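Local coordinates for protein E3 homolog (Yaba-like disease virus, PDB 1SFU) that binds left-handed Z-DNA through its N-terminal Zalpha domain and probably suppresses host antiviral responses triggered by double-stranded RNA, at residues S15-E20 with Q48-L53; N27-A32 with K68-Y73. One frame throughout, in Å; residues are numbered along the deposited sequence.

Interaction 1 of 2, residues S15-E20 with Q48-L53; sequences SLVKKE and QQLYKL. With nucleotides of chain A.
V17 and K18 on helix 11-22 meet Q49, L50 and L53 on helix 43-55, where the short axes pass 9.5 Å apart with their N-to-C directions at 62°. Helix 43-55 is the recognition helix of this winged helix-turn-helix Zalpha domain, and Q48 lies on its DNA side: the chain is extended to CD, and its amide NE2 lies 2.7 Å from OP1 of DC6 of chain A, in a nearly straight hydrogen bond (166°). One residue on, Q49 faces the protein. Its CB touches V17 CG2 at 4.1 Å, while the chain bends at chi2 and carries the amide away from V17. L50 reaches across with one branch, CD2 lying 3.7 Å from V17 CG1 as the two side chains cross at about a right angle. V17 has CG1 anti to the backbone N (chi1 -179°), which aims that methyl at L50 and keeps CG2 for Q49. L50 also packs on A32 and L35 of helix 32-38. Y51 returns to the DNA. The guanine C8 of DG5 of chain A stands 3.3 Å above the centre of one ring face, and the hydroxyl donates to OP1 of DC4 of chain A at 2.6 Å, with the phosphate oxygen in the ring plane at its edge. W69 meets the same ring edge-to-face. L53 closes the contact by splitting its branches over K18: CD2 lies 3.9 Å from K18 CA, and CD1 packs crosswise against the CB, CG and CD methylenes. Beyond them the extended lysine leads its amine away from helix 43-55. The recognition helix is therefore two-sided: directional polar bonds and a tyrosine face read the Z-DNA, while carbon-to-carbon contacts seat its other side on helix 11-22.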
ATOM      1  N   SER C  15       2.123 -22.140   2.271  1.00 28.61           N
ATOM      2  CA  SER C  15       1.580 -23.489   2.383  1.00 27.35           C
ATOM      3  C   SER C  15       0.372 -23.551   3.319  1.00 26.21           C
ATOM      4  O   SER C  15      -0.605 -24.239   3.035  1.00 25.55           O
ATOM      5  CB  SER C  15       2.668 -24.456   2.867  1.00 26.96           C
ATOM      6  OG  SER C  15       3.779 -24.448   1.982  1.00 26.72           O
ATOM      7  N   LEU C  16       0.436 -22.838   4.439  1.00 26.04           N
ATOM      8  CA  LEU C  16      -0.681 -22.847   5.376  1.00 25.96           C
ATOM      9  C   LEU C  16      -1.919 -22.223   4.737  1.00 26.05           C
ATOM     10  O   LEU C  16      -3.031 -22.725   4.897  1.00 27.49           O
ATOM     11  CB  LEU C  16      -0.329 -22.073   6.648  1.00 27.88           C
ATOM     12  CG  LEU C  16       0.747 -22.653   7.564  1.00 30.17           C
ATOM     13  CD1 LEU C  16       1.125 -21.621   8.622  1.00 28.93           C
ATOM     14  CD2 LEU C  16       0.230 -23.935   8.206  1.00 29.77           C
ATOM     15  N   VAL C  17      -1.725 -21.125   4.013  1.00 23.98           N
ATOM     16  CA  VAL C  17      -2.852 -20.451   3.374  1.00 23.32           C
ATOM     17  C   VAL C  17      -3.454 -21.295   2.252  1.00 21.25           C
ATOM     18  O   VAL C  17      -4.678 -21.391   2.123  1.00 23.34           O
ATOM     19  CB  VAL C  17      -2.433 -19.076   2.794  1.00 20.71           C
ATOM     20  CG1 VAL C  17      -3.637 -18.388   2.166  1.00 19.79           C
ATOM     21  CG2 VAL C  17      -1.845 -18.212   3.885  1.00 19.69           C
ATOM     22  N   LYS C  18      -2.598 -21.899   1.434  1.00 22.74           N
ATOM     23  CA  LYS C  18      -3.087 -22.719   0.332  1.00 23.52           C
ATOM     24  C   LYS C  18      -3.925 -23.876   0.867  1.00 24.64           C
ATOM     25  O   LYS C  18      -5.009 -24.170   0.353  1.00 24.77           O
ATOM     26  CB  LYS C  18      -1.915 -23.248  -0.500  1.00 22.14           C
ATOM     27  CG  LYS C  18      -2.336 -24.093  -1.703  1.00 25.04           C
ATOM     28  CD  LYS C  18      -1.141 -24.387  -2.602  1.00 24.37           C
ATOM     29  CE  LYS C  18      -1.504 -25.341  -3.731  1.00 25.94           C
ATOM     30  NZ  LYS C  18      -0.318 -25.615  -4.607  1.00 25.00           N
ATOM     31  N   LYS C  19      -3.429 -24.521   1.917  1.00 26.15           N
ATOM     32  CA  LYS C  19      -4.144 -25.638   2.516  1.00 28.72           C
ATOM     33  C   LYS C  19      -5.518 -25.174   2.993  1.00 28.56           C
ATOM     34  O   LYS C  19      -6.509 -25.870   2.806  1.00 26.97           O
ATOM     35  CB  LYS C  19      -3.338 -26.205   3.685  1.00 31.46           C
ATOM     36  CG  LYS C  19      -3.695 -27.633   4.049  1.00 34.99           C
ATOM     37  CD  LYS C  19      -2.672 -28.232   5.011  1.00 37.70           C
ATOM     38  CE  LYS C  19      -2.875 -29.734   5.163  1.00 38.47           C
ATOM     39  NZ  LYS C  19      -2.729 -30.434   3.850  1.00 38.10           N
ATOM     40  N   GLU C  20      -5.581 -23.987   3.591  1.00 30.15           N
ATOM     41  CA  GLU C  20      -6.847 -23.457   4.086  1.00 31.60           C
ATOM     42  C   GLU C  20      -7.859 -23.181   2.979  1.00 32.35           C
ATOM     43  O   GLU C  20      -9.023 -23.564   3.088  1.00 32.86           O
ATOM     44  CB  GLU C  20      -6.619 -22.165   4.876  1.00 34.05           C
ATOM     45  CG  GLU C  20      -5.927 -22.351   6.211  1.00 37.23           C
ATOM     46  CD  GLU C  20      -6.740 -23.188   7.178  1.00 38.81           C
ATOM     47  OE1 GLU C  20      -7.845 -22.751   7.575  1.00 39.92           O
ATOM     48  OE2 GLU C  20      -6.271 -24.288   7.536  1.00 41.15           O
ATOM     49  N   GLN C  48       0.044 -11.177   1.451  1.00 22.30           N
ATOM     50  CA  GLN C  48       1.187 -11.389   0.574  1.00 22.90           C
ATOM     51  C   GLN C  48       1.078 -12.755  -0.105  1.00 24.02           C
ATOM     52  O   GLN C  48       1.430 -12.902  -1.271  1.00 22.56           O
ATOM     53  CB  GLN C  48       2.496 -11.308   1.368  1.00 24.67           C
ATOM     54  CG  GLN C  48       2.859  -9.906   1.834  1.00 26.45           C
ATOM     55  CD  GLN C  48       4.137  -9.891   2.649  1.00 30.20           C
ATOM     56  OE1 GLN C  48       4.264 -10.626   3.625  1.00 29.23           O
ATOM     57  NE2 GLN C  48       5.091  -9.053   2.252  1.00 28.38           N
ATOM     58  N   GLN C  49       0.583 -13.749   0.628  1.00 21.87           N
ATOM     59  CA  GLN C  49       0.436 -15.090   0.075  1.00 24.16           C
ATOM     60  C   GLN C  49      -0.830 -15.259  -0.772  1.00 23.73           C
ATOM     61  O   GLN C  49      -0.805 -15.921  -1.813  1.00 25.75           O
ATOM     62  CB  GLN C  49       0.457 -16.126   1.200  1.00 25.74           C
ATOM     63  CG  GLN C  49       1.747 -16.103   2.010  1.00 30.07           C
ATOM     64  CD  GLN C  49       2.984 -15.936   1.133  1.00 31.49           C
ATOM     65  OE1 GLN C  49       3.190 -16.679   0.175  1.00 33.65           O
ATOM     66  NE2 GLN C  49       3.814 -14.953   1.464  1.00 34.47           N
ATOM     67  N   LEU C  50      -1.932 -14.660  -0.329  1.00 21.55           N
ATOM     68  CA  LEU C  50      -3.186 -14.754  -1.066  1.00 21.30           C
ATOM     69  C   LEU C  50      -3.049 -14.228  -2.488  1.00 20.29           C
ATOM     70  O   LEU C  50      -3.536 -14.850  -3.428  1.00 21.37           O
ATOM     71  CB  LEU C  50      -4.295 -13.993  -0.341  1.00 16.72           C
ATOM     72  CG  LEU C  50      -4.937 -14.693   0.854  1.00 18.97           C
ATOM     73  CD1 LEU C  50      -5.884 -13.731   1.558  1.00 18.99           C
ATOM     74  CD2 LEU C  50      -5.687 -15.930   0.385  1.00 17.09           C
ATOM     75  N   TYR C  51      -2.384 -13.089  -2.658  1.00 20.56           N
ATOM     76  CA  TYR C  51      -2.221 -12.547  -4.002  1.00 21.64           C
ATOM     77  C   TYR C  51      -1.248 -13.374  -4.835  1.00 23.15           C
ATOM     78  O   TYR C  51      -1.401 -13.468  -6.047  1.00 24.28           O
ATOM     79  CB  TYR C  51      -1.797 -11.073  -3.951  1.00 18.82           C
ATOM     80  CG  TYR C  51      -2.946 -10.169  -3.559  1.00 16.77           C
ATOM     81  CD1 TYR C  51      -3.134  -9.766  -2.236  1.00 14.21           C
ATOM     82  CD2 TYR C  51      -3.882  -9.771  -4.506  1.00 16.88           C
ATOM     83  CE1 TYR C  51      -4.244  -8.982  -1.870  1.00 12.58           C
ATOM     84  CE2 TYR C  51      -4.988  -8.997  -4.160  1.00 17.25           C
ATOM     85  CZ  TYR C  51      -5.167  -8.605  -2.846  1.00 18.30           C
ATOM     86  OH  TYR C  51      -6.277  -7.853  -2.520  1.00 15.42           O
ATOM     87  N   LYS C  52      -0.257 -13.978  -4.188  1.00 26.84           N
ATOM     88  CA  LYS C  52       0.699 -14.830  -4.900  1.00 28.83           C
ATOM     89  C   LYS C  52      -0.051 -16.092  -5.339  1.00 28.77           C
ATOM     90  O   LYS C  52       0.135 -16.600  -6.445  1.00 29.34           O
ATOM     91  CB  LYS C  52       1.865 -15.219  -3.984  1.00 31.10           C
ATOM     92  CG  LYS C  52       2.821 -14.084  -3.625  1.00 37.01           C
ATOM     93  CD  LYS C  52       3.786 -14.520  -2.511  1.00 20.04           C
ATOM     94  CE  LYS C  52       4.773 -13.428  -2.118  1.00 20.04           C
ATOM     95  NZ  LYS C  52       5.796 -13.188  -3.175  1.00 20.04           N
ATOM     96  N   LEU C  53      -0.917 -16.580  -4.462  1.00 28.74           N
ATOM     97  CA  LEU C  53      -1.698 -17.768  -4.742  1.00 28.29           C
ATOM     98  C   LEU C  53      -2.678 -17.516  -5.891  1.00 28.52           C
ATOM     99  O   LEU C  53      -2.972 -18.420  -6.676  1.00 28.25           O
ATOM    100  CB  LEU C  53      -2.449 -18.189  -3.483  1.00 30.47           C
ATOM    101  CG  LEU C  53      -3.095 -19.570  -3.451  1.00 33.01           C
ATOM    102  CD1 LEU C  53      -2.033 -20.661  -3.626  1.00 32.97           C
ATOM    103  CD2 LEU C  53      -3.815 -19.735  -2.117  1.00 35.70           C
TER
ATOM    104  P    DG A   5      -1.434  -5.608   3.287  1.00 19.93           P
ATOM    105  OP1  DG A   5      -2.621  -6.266   3.877  1.00 20.56           O
ATOM    106  OP2  DG A   5      -0.273  -5.262   4.148  1.00 20.78           O
ATOM    107  O5'  DG A   5      -0.915  -6.537   2.104  1.00 20.05           O
ATOM    108  C5'  DG A   5       0.152  -6.095   1.273  1.00 22.69           C
ATOM    109  C4'  DG A   5       0.384  -7.068   0.140  1.00 20.46           C
ATOM    110  O4'  DG A   5      -0.826  -7.179  -0.641  1.00 16.31           O
ATOM    111  C3'  DG A   5       1.464  -6.610  -0.829  1.00 22.35           C
ATOM    112  O3'  DG A   5       2.662  -7.337  -0.547  1.00 25.34           O
ATOM    113  C2'  DG A   5       0.982  -7.144  -2.170  1.00 20.38           C
ATOM    114  C1'  DG A   5      -0.526  -7.284  -2.020  1.00 18.60           C
ATOM    115  N9   DG A   5      -1.327  -6.282  -2.719  1.00 18.98           N
ATOM    116  C8   DG A   5      -2.345  -6.530  -3.606  1.00 18.85           C
ATOM    117  N7   DG A   5      -2.924  -5.443  -4.040  1.00 19.15           N
ATOM    118  C5   DG A   5      -2.242  -4.411  -3.411  1.00 17.56           C
ATOM    119  C6   DG A   5      -2.437  -3.005  -3.486  1.00 19.96           C
ATOM    120  O6   DG A   5      -3.292  -2.380  -4.134  1.00 17.65           O
ATOM    121  N1   DG A   5      -1.520  -2.317  -2.694  1.00 18.32           N
ATOM    122  C2   DG A   5      -0.551  -2.906  -1.918  1.00 19.45           C
ATOM    123  N2   DG A   5       0.231  -2.065  -1.217  1.00 16.80           N
ATOM    124  N3   DG A   5      -0.365  -4.219  -1.832  1.00 17.91           N
ATOM    125  C4   DG A   5      -1.240  -4.905  -2.602  1.00 17.85           C
ATOM    126  P    DC A   4      -6.522  -5.733   0.557  1.00 22.16           P
ATOM    127  OP1  DC A   4      -6.569  -7.079  -0.075  1.00 20.82           O
ATOM    128  OP2  DC A   4      -6.447  -5.622   2.028  1.00 19.92           O
ATOM    129  O5'  DC A   4      -5.331  -4.878  -0.067  1.00 19.07           O
ATOM    130  C5'  DC A   4      -4.045  -5.443  -0.277  1.00 18.46           C
ATOM    131  C4'  DC A   4      -2.982  -4.569   0.351  1.00 17.15           C
ATOM    132  O4'  DC A   4      -2.950  -3.274  -0.305  1.00 18.12           O
ATOM    133  C3'  DC A   4      -3.183  -4.287   1.842  1.00 16.58           C
ATOM    134  O3'  DC A   4      -1.920  -4.287   2.521  1.00 17.33           O
ATOM    135  C2'  DC A   4      -3.739  -2.876   1.860  1.00 17.10           C
ATOM    136  C1'  DC A   4      -3.018  -2.248   0.682  1.00 15.56           C
ATOM    137  N1   DC A   4      -3.731  -1.101   0.103  1.00 17.72           N
ATOM    138  C2   DC A   4      -3.306   0.181   0.434  1.00 17.41           C
ATOM    139  O2   DC A   4      -2.342   0.303   1.197  1.00 15.67           O
ATOM    140  N3   DC A   4      -3.957   1.255  -0.081  1.00 16.90           N
ATOM    141  C4   DC A   4      -4.998   1.073  -0.898  1.00 15.97           C
ATOM    142  N4   DC A   4      -5.621   2.164  -1.383  1.00 15.10           N
ATOM    143  C5   DC A   4      -5.452  -0.230  -1.257  1.00 16.29           C
ATOM    144  C6   DC A   4      -4.794  -1.280  -0.738  1.00 17.38           C
ATOM    145  P    DC A   6       4.040  -6.537  -0.338  1.00 28.24           P
ATOM    146  OP1  DC A   6       5.104  -7.539  -0.037  1.00 26.64           O
ATOM    147  OP2  DC A   6       3.796  -5.429   0.618  1.00 27.04           O
ATOM    148  O5'  DC A   6       4.314  -5.900  -1.774  1.00 25.67           O
ATOM    149  C5'  DC A   6       5.624  -5.482  -2.154  1.00 26.31           C
ATOM    150  C4'  DC A   6       5.626  -4.008  -2.493  1.00 24.92           C
ATOM    151  O4'  DC A   6       4.808  -3.774  -3.663  1.00 23.08           O
ATOM    152  C3'  DC A   6       5.072  -3.091  -1.398  1.00 25.23           C
ATOM    153  O3'  DC A   6       5.832  -1.882  -1.345  1.00 28.66           O
ATOM    154  C2'  DC A   6       3.678  -2.763  -1.891  1.00 22.87           C
ATOM    155  C1'  DC A   6       3.900  -2.723  -3.391  1.00 21.65           C
ATOM    156  N1   DC A   6       2.687  -2.950  -4.182  1.00 20.35           N
ATOM    157  C2   DC A   6       1.995  -1.837  -4.679  1.00 16.34           C
ATOM    158  O2   DC A   6       2.445  -0.705  -4.459  1.00 18.63           O
ATOM    159  N3   DC A   6       0.861  -2.025  -5.379  1.00 16.96           N
ATOM    160  C4   DC A   6       0.407  -3.262  -5.593  1.00 16.69           C
ATOM    161  N4   DC A   6      -0.736  -3.400  -6.270  1.00 16.36           N
ATOM    162  C5   DC A   6       1.102  -4.414  -5.114  1.00 18.95           C
ATOM    163  C6   DC A   6       2.228  -4.213  -4.422  1.00 17.59           C
TER

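Interaction 2 of 2, residues N27-A32 with K68-Y73; sequences NDYTTA and KWFKNY
T30 and W69 form an antiparallel hydrogen-bonded pair that joins strand 29-30 to strand 68-71. W69 N donates to T30 O at 2.8 Å and T30 N to W69 O at 3.0 Å, both nearly straight. Beyond strand 29-30, a water accepts from K71 N at 2.8 Å and also lies near D28 O. Y29 and F70 lie side by side on one face of the sheet. F70 turns a ring face to the Y29 backbone end, with Y29 CB 3.6 Å above the ring centre in a CH-pi contact; the two rings are oblique, their planes at 44°. With CG between its own N and carbonyl carbon (chi1 63°), Y29 starts out over its own backbone, and the extended K68 chain crosses one face of its ring, K68 CD 3.9 Å from the Y29 centroid and offset toward the rim. W69 points to the other face of the sheet and presents the CD1 edge to T30 O and T31 CA. T31 in turn N-caps helix 32-38, its OG1 bonded to S34 N. Two backbone bonds thus fix the register, and carbon-to-ring packing, rather than side-chain polar bonds, covers the face that carries Y29 and F70.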
ATOM      1  N   ASN C  27     -18.515 -23.249  -3.205  1.00 38.36           N
ATOM      2  CA  ASN C  27     -19.494 -22.200  -2.967  1.00 40.08           C
ATOM      3  C   ASN C  27     -19.165 -21.236  -1.831  1.00 39.11           C
ATOM      4  O   ASN C  27     -19.799 -20.192  -1.704  1.00 40.82           O
ATOM      5  CB  ASN C  27     -20.861 -22.840  -2.717  1.00 41.74           C
ATOM      6  CG  ASN C  27     -21.972 -21.819  -2.637  1.00 45.79           C
ATOM      7  OD1 ASN C  27     -22.072 -20.926  -3.483  1.00 47.49           O
ATOM      8  ND2 ASN C  27     -22.823 -21.948  -1.625  1.00 47.33           N
ATOM      9  N   ASP C  28     -18.172 -21.568  -1.017  1.00 38.47           N
ATOM     10  CA  ASP C  28     -17.822 -20.717   0.109  1.00 36.72           C
ATOM     11  C   ASP C  28     -16.645 -19.793  -0.187  1.00 34.89           C
ATOM     12  O   ASP C  28     -15.949 -19.964  -1.183  1.00 33.98           O
ATOM     13  CB  ASP C  28     -17.519 -21.587   1.331  1.00 39.06           C
ATOM     14  CG  ASP C  28     -17.429 -20.779   2.609  1.00 43.51           C
ATOM     15  OD1 ASP C  28     -18.210 -19.810   2.749  1.00 44.25           O
ATOM     16  OD2 ASP C  28     -16.590 -21.112   3.476  1.00 46.82           O
ATOM     17  N   TYR C  29     -16.441 -18.803   0.677  1.00 31.96           N
ATOM     18  CA  TYR C  29     -15.338 -17.856   0.521  1.00 29.52           C
ATOM     19  C   TYR C  29     -14.822 -17.439   1.885  1.00 27.12           C
ATOM     20  O   TYR C  29     -15.488 -17.653   2.897  1.00 27.69           O
ATOM     21  CB  TYR C  29     -15.784 -16.616  -0.271  1.00 27.71           C
ATOM     22  CG  TYR C  29     -16.869 -15.775   0.381  1.00 28.71           C
ATOM     23  CD1 TYR C  29     -16.564 -14.850   1.386  1.00 29.92           C
ATOM     24  CD2 TYR C  29     -18.203 -15.894  -0.017  1.00 29.69           C
ATOM     25  CE1 TYR C  29     -17.562 -14.064   1.974  1.00 28.57           C
ATOM     26  CE2 TYR C  29     -19.207 -15.115   0.566  1.00 30.59           C
ATOM     27  CZ  TYR C  29     -18.878 -14.205   1.557  1.00 31.16           C
ATOM     28  OH  TYR C  29     -19.865 -13.434   2.121  1.00 31.97           O
ATOM     29  N   THR C  30     -13.630 -16.861   1.917  1.00 25.43           N
ATOM     30  CA  THR C  30     -13.064 -16.405   3.181  1.00 24.30           C
ATOM     31  C   THR C  30     -12.431 -15.033   2.965  1.00 24.58           C
ATOM     32  O   THR C  30     -12.517 -14.480   1.867  1.00 24.46           O
ATOM     33  CB  THR C  30     -12.018 -17.423   3.734  1.00 23.28           C
ATOM     34  OG1 THR C  30     -11.660 -17.064   5.075  1.00 23.06           O
ATOM     35  CG2 THR C  30     -10.774 -17.445   2.878  1.00 22.95           C
ATOM     36  N   THR C  31     -11.824 -14.474   4.007  1.00 23.50           N
ATOM     37  CA  THR C  31     -11.188 -13.160   3.912  1.00 24.66           C
ATOM     38  C   THR C  31      -9.827 -13.218   4.577  1.00 24.09           C
ATOM     39  O   THR C  31      -9.513 -14.176   5.284  1.00 23.70           O
ATOM     40  CB  THR C  31     -12.013 -12.073   4.620  1.00 25.41           C
ATOM     41  OG1 THR C  31     -12.037 -12.331   6.031  1.00 27.46           O
ATOM     42  CG2 THR C  31     -13.440 -12.054   4.091  1.00 26.87           C
ATOM     43  N   ALA C  32      -9.019 -12.192   4.356  1.00 23.78           N
ATOM     44  CA  ALA C  32      -7.692 -12.161   4.949  1.00 25.37           C
ATOM     45  C   ALA C  32      -7.807 -12.073   6.466  1.00 27.12           C
ATOM     46  O   ALA C  32      -7.078 -12.754   7.192  1.00 25.85           O
ATOM     47  CB  ALA C  32      -6.902 -10.975   4.417  1.00 25.71           C
ATOM     48  N   LYS C  68     -13.002 -10.772  -0.987  1.00 21.79           N
ATOM     49  CA  LYS C  68     -13.401 -12.127  -0.630  1.00 22.57           C
ATOM     50  C   LYS C  68     -12.550 -13.076  -1.468  1.00 22.16           C
ATOM     51  O   LYS C  68     -12.269 -12.804  -2.635  1.00 21.65           O
ATOM     52  CB  LYS C  68     -14.890 -12.329  -0.920  1.00 27.07           C
ATOM     53  CG  LYS C  68     -15.781 -11.473  -0.027  1.00 31.68           C
ATOM     54  CD  LYS C  68     -17.234 -11.426  -0.501  1.00 35.55           C
ATOM     55  CE  LYS C  68     -18.055 -10.497   0.395  1.00 37.69           C
ATOM     56  NZ  LYS C  68     -19.393 -10.135  -0.151  1.00 38.71           N
ATOM     57  N   TRP C  69     -12.126 -14.178  -0.870  1.00 21.49           N
ATOM     58  CA  TRP C  69     -11.285 -15.132  -1.569  1.00 19.47           C
ATOM     59  C   TRP C  69     -11.952 -16.496  -1.737  1.00 22.09           C
ATOM     60  O   TRP C  69     -12.351 -17.133  -0.751  1.00 19.53           O
ATOM     61  CB  TRP C  69      -9.953 -15.264  -0.825  1.00 18.44           C
ATOM     62  CG  TRP C  69      -9.205 -13.961  -0.754  1.00 17.11           C
ATOM     63  CD1 TRP C  69      -9.417 -12.938   0.125  1.00 19.76           C
ATOM     64  CD2 TRP C  69      -8.162 -13.522  -1.635  1.00 16.67           C
ATOM     65  NE1 TRP C  69      -8.570 -11.886  -0.154  1.00 17.67           N
ATOM     66  CE2 TRP C  69      -7.791 -12.220  -1.231  1.00 18.28           C
ATOM     67  CE3 TRP C  69      -7.505 -14.104  -2.728  1.00 18.27           C
ATOM     68  CZ2 TRP C  69      -6.792 -11.486  -1.885  1.00 17.23           C
ATOM     69  CZ3 TRP C  69      -6.507 -13.375  -3.379  1.00 18.10           C
ATOM     70  CH2 TRP C  69      -6.163 -12.081  -2.954  1.00 19.35           C
ATOM     71  N   PHE C  70     -12.069 -16.919  -2.997  1.00 21.66           N
ATOM     72  CA  PHE C  70     -12.688 -18.195  -3.368  1.00 24.20           C
ATOM     73  C   PHE C  70     -11.661 -19.197  -3.890  1.00 25.16           C
ATOM     74  O   PHE C  70     -10.665 -18.818  -4.514  1.00 22.17           O
ATOM     75  CB  PHE C  70     -13.717 -18.008  -4.495  1.00 24.43           C
ATOM     76  CG  PHE C  70     -14.876 -17.130  -4.141  1.00 27.65           C
ATOM     77  CD1 PHE C  70     -14.720 -15.750  -4.034  1.00 27.50           C
ATOM     78  CD2 PHE C  70     -16.143 -17.679  -3.945  1.00 29.60           C
ATOM     79  CE1 PHE C  70     -15.808 -14.927  -3.737  1.00 26.43           C
ATOM     80  CE2 PHE C  70     -17.239 -16.862  -3.646  1.00 28.87           C
ATOM     81  CZ  PHE C  70     -17.067 -15.485  -3.543  1.00 27.78           C
ATOM     82  N   LYS C  71     -11.918 -20.478  -3.649  1.00 25.63           N
ATOM     83  CA  LYS C  71     -11.044 -21.527  -4.156  1.00 28.63           C
ATOM     84  C   LYS C  71     -11.368 -21.616  -5.648  1.00 27.01           C
ATOM     85  O   LYS C  71     -12.523 -21.476  -6.031  1.00 26.33           O
ATOM     86  CB  LYS C  71     -11.367 -22.864  -3.485  1.00 29.98           C
ATOM     87  CG  LYS C  71     -10.616 -24.043  -4.083  1.00 33.76           C
ATOM     88  CD  LYS C  71     -10.943 -25.358  -3.377  1.00 35.56           C
ATOM     89  CE  LYS C  71     -12.420 -25.705  -3.492  1.00 36.88           C
ATOM     90  NZ  LYS C  71     -12.730 -27.022  -2.866  1.00 37.50           N
ATOM     91  N   ASN C  72     -10.362 -21.823  -6.489  1.00 29.16           N
ATOM     92  CA  ASN C  72     -10.603 -21.931  -7.928  1.00 30.15           C
ATOM     93  C   ASN C  72     -11.614 -23.064  -8.120  1.00 31.43           C
ATOM     94  O   ASN C  72     -11.374 -24.178  -7.662  1.00 30.23           O
ATOM     95  CB  ASN C  72      -9.298 -22.268  -8.654  1.00 32.09           C
ATOM     96  CG  ASN C  72      -9.411 -22.125 -10.161  1.00 32.18           C
ATOM     97  OD1 ASN C  72      -8.810 -21.232 -10.760  1.00 34.47           O
ATOM     98  ND2 ASN C  72     -10.191 -23.002 -10.779  1.00 29.15           N
ATOM     99  N   TYR C  73     -12.737 -22.789  -8.782  1.00 32.73           N
ATOM    100  CA  TYR C  73     -13.756 -23.821  -8.972  1.00 35.91           C
ATOM    101  C   TYR C  73     -13.317 -25.039  -9.785  1.00 37.81           C
ATOM    102  O   TYR C  73     -13.994 -26.067  -9.771  1.00 38.75           O
ATOM    103  CB  TYR C  73     -15.044 -23.230  -9.568  1.00 35.90           C
ATOM    104  CG  TYR C  73     -14.875 -22.437 -10.839  1.00 36.65           C
ATOM    105  CD1 TYR C  73     -14.375 -23.023 -11.996  1.00 37.62           C
ATOM    106  CD2 TYR C  73     -15.230 -21.090 -10.887  1.00 38.09           C
ATOM    107  CE1 TYR C  73     -14.229 -22.286 -13.169  1.00 38.55           C
ATOM    108  CE2 TYR C  73     -15.091 -20.346 -12.048  1.00 37.89           C
ATOM    109  CZ  TYR C  73     -14.588 -20.944 -13.185  1.00 39.49           C
ATOM    110  OH  TYR C  73     -14.427 -20.192 -14.327  1.00 40.94           O
TER
HETATM  111  O   HOH W   1     -14.289 -21.468  -2.499  1.00 28.57           O

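How the interactions relate
Interaction 1 is a buried helix-helix contact close to the centre of the chain; interaction 2 is a strand pair nearer the surface, its centre about 12 Å away. They alternate along the sequence, so helix 11-22 and helix 43-55 are interleaved with the strands in one small winged helix-turn-helix domain. Different elements are held, but the contacts touch: L50 O packs on W69 CZ3, and L50 CD1 reaches A32 CB. Carbon-to-carbon packing joins the helices, whereas backbone bonds and aromatic packing join the strands. Direct hydrogen bonds to the DNA come from residues 48-53, whereas W69 of 68-73 lies against Y51 on the side away from DG5 of chain A, consistent with a second-shell role.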